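Local coordinates for organic hydroperoxide resistance protein (Legionella pneumophila, PDB 6MJN), which probably reduces organic hydroperoxides through reactive cysteines, as in other OsmC/Ohr-family peroxidases, and so would protect the bacterium against oxidative stress, at residues B[119-124]-B[140-145]. Numbering follows the deposited sequence.
Sequences ALVAKA and VKLSVS
Val121 projects from the helix onto the strand and sets one methyl against Leu142, with the other turned to Val144. One branch serves each neighbour: CG1 of Val121 meets CD1 of Leu142 at 4.0 Å, while CG2 of Val121 approaches CG2 of Val144, also at 4.0 Å, in one of two modelled conformers of Val144, so this second approach is less certain. The split follows from the valine rotamer. With chi1 at 162°, CG1 lies opposite the backbone N and CG2 opposite the carbonyl carbon, so the fork opens along the strand, one prong turned to each of two residues that share a strand face. Both partners direct their CB toward the helix, and in each pair the side chains run past one another in opposing directions, flank against flank. Leu142 swings CG away from its own carbonyl carbon (chi1 -52°) and offers a single terminal methyl. In the modelled conformer of Val144, CG2 leads, with CB just behind it at 4.2 Å from CG2 of Val121. The spacing is that of ordinary van der Waals packing, and the contact is wholly apolar, burying 154 Å² in total. Val121 is buried, whereas its two strand partners remain partly exposed. Ser143, between them, points its CB away from the helix, and its OG hydrogen-bonds to ND1 of His106.

The contact seats helix 114-125 on the mixed sheet of the OsmC-like fold, near the edge formed within this chain by strand 140-146. Val121 also touches Ala107 and Ile109 of the adjoining strand 99-110, which runs parallel to 140-146. Elsewhere on the helix, Leu120 and Ala124 pack on Ile69 of helix 53-76, so helix 114-125 touches both the sheet and that long helix.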
loop_
_atom_site.group_PDB
_atom_site.type_symbol
_atom_site.label_atom_id
_atom_site.label_comp_id
_atom_site.label_asym_id
_atom_site.label_seq_id
_atom_site.Cartn_x
_atom_site.Cartn_y
_atom_site.Cartn_z
ATOM N N ALA B 119 -22.188 -9.653 -6.845
ATOM C CA ALA B 119 -21.752 -10.865 -6.152
ATOM C C ALA B 119 -20.283 -11.174 -6.432
ATOM O O ALA B 119 -19.561 -11.662 -5.550
ATOM C CB ALA B 119 -22.637 -12.044 -6.559
ATOM N N LEU B 120 -19.830 -10.930 -7.663
ATOM C CA LEU B 120 -18.439 -11.206 -8.001
ATOM C C LEU B 120 -17.499 -10.295 -7.224
ATOM O O LEU B 120 -16.482 -10.754 -6.680
ATOM C CB LEU B 120 -18.245 -11.043 -9.512
ATOM C CG LEU B 120 -16.837 -10.934 -10.093
ATOM C CD1 LEU B 120 -15.961 -12.110 -9.692
ATOM C CD2 LEU B 120 -16.950 -10.861 -11.601
ATOM N N VAL B 121 -17.825 -9.004 -7.159
ATOM C CA VAL B 121 -17.007 -8.051 -6.415
ATOM C C VAL B 121 -16.962 -8.424 -4.941
ATOM O O VAL B 121 -15.905 -8.343 -4.300
ATOM C CB VAL B 121 -17.542 -6.624 -6.650
ATOM C CG1 VAL B 121 -17.038 -5.641 -5.571
ATOM C CG2 VAL B 121 -17.167 -6.183 -8.061
ATOM N N ALA B 122 -18.095 -8.863 -4.381
ATOM C CA ALA B 122 -18.106 -9.263 -2.976
ATOM C C ALA B 122 -17.144 -10.417 -2.720
ATOM O O ALA B 122 -16.451 -10.439 -1.695
ATOM C CB ALA B 122 -19.520 -9.647 -2.538
ATOM N N LYS B 123 -17.108 -11.398 -3.627
ATOM C CA LYS B 123 -16.194 -12.525 -3.466
ATOM C C LYS B 123 -14.747 -12.086 -3.616
ATOM O O LYS B 123 -13.869 -12.569 -2.887
ATOM C CB LYS B 123 -16.515 -13.616 -4.487
ATOM C CG LYS B 123 -17.831 -14.324 -4.274
ATOM C CD LYS B 123 -17.948 -15.498 -5.242
ATOM C CE LYS B 123 -19.366 -16.050 -5.318
ATOM N NZ LYS B 123 -20.265 -15.102 -6.012
ATOM N N ALA B 124 -14.477 -11.179 -4.563
ATOM C CA ALA B 124 -13.118 -10.684 -4.747
ATOM C C ALA B 124 -12.610 -9.995 -3.487
ATOM O O ALA B 124 -11.450 -10.164 -3.112
ATOM C CB ALA B 124 -13.061 -9.740 -5.948
ATOM N N VAL B 140 -14.098 0.171 4.207
ATOM C CA VAL B 140 -13.982 0.103 2.756
ATOM C C VAL B 140 -15.390 0.116 2.183
ATOM O O VAL B 140 -16.212 -0.746 2.523
ATOM C CB VAL B 140 -13.200 -1.138 2.283
ATOM C CG1 VAL B 140 -13.089 -1.136 0.753
ATOM C CG2 VAL B 140 -11.810 -1.185 2.929
ATOM N N LYS B 141 -15.679 1.098 1.332
ATOM C CA LYS B 141 -16.971 1.180 0.656
ATOM C C LYS B 141 -16.797 0.652 -0.764
ATOM O O LYS B 141 -15.873 1.074 -1.474
ATOM C CB LYS B 141 -17.488 2.622 0.639
ATOM N N LEU B 142 -17.657 -0.291 -1.170
ATOM C CA LEU B 142 -17.592 -0.911 -2.492
ATOM C C LEU B 142 -18.772 -0.484 -3.353
ATOM O O LEU B 142 -19.915 -0.465 -2.890
ATOM C CB LEU B 142 -17.625 -2.444 -2.415
ATOM C CG LEU B 142 -16.691 -3.255 -1.537
ATOM C CD1 LEU B 142 -17.105 -4.726 -1.640
ATOM C CD2 LEU B 142 -15.258 -3.064 -1.965
ATOM N N SER B 143 -18.502 -0.185 -4.618
ATOM C CA SER B 143 -19.585 0.016 -5.570
ATOM C C SER B 143 -19.185 -0.642 -6.876
ATOM O O SER B 143 -17.997 -0.873 -7.145
ATOM C CB SER B 143 -19.902 1.495 -5.780
ATOM O OG SER B 143 -18.793 2.188 -6.332
ATOM N N VAL B 144 -20.175 -0.968 -7.698
ATOM C CA VAL B 144 -19.880 -1.622 -8.959
ATOM C C VAL B 144 -20.843 -1.117 -10.020
ATOM O O VAL B 144 -22.023 -0.866 -9.760
ATOM C CB VAL B 144 -19.927 -3.158 -8.822
ATOM C CG1 VAL B 144 -21.239 -3.575 -8.258
ATOM C CG2 VAL B 144 -19.667 -3.835 -10.162
ATOM N N SER B 145 -20.300 -0.908 -11.214
ATOM C CA SER B 145 -21.082 -0.507 -12.372
ATOM C C SER B 145 -20.830 -1.520 -13.475
ATOM O O SER B 145 -19.747 -2.116 -13.551
ATOM C CB SER B 145 -20.693 0.890 -12.848
ATOM O OG SER B 145 -20.964 1.847 -11.841
#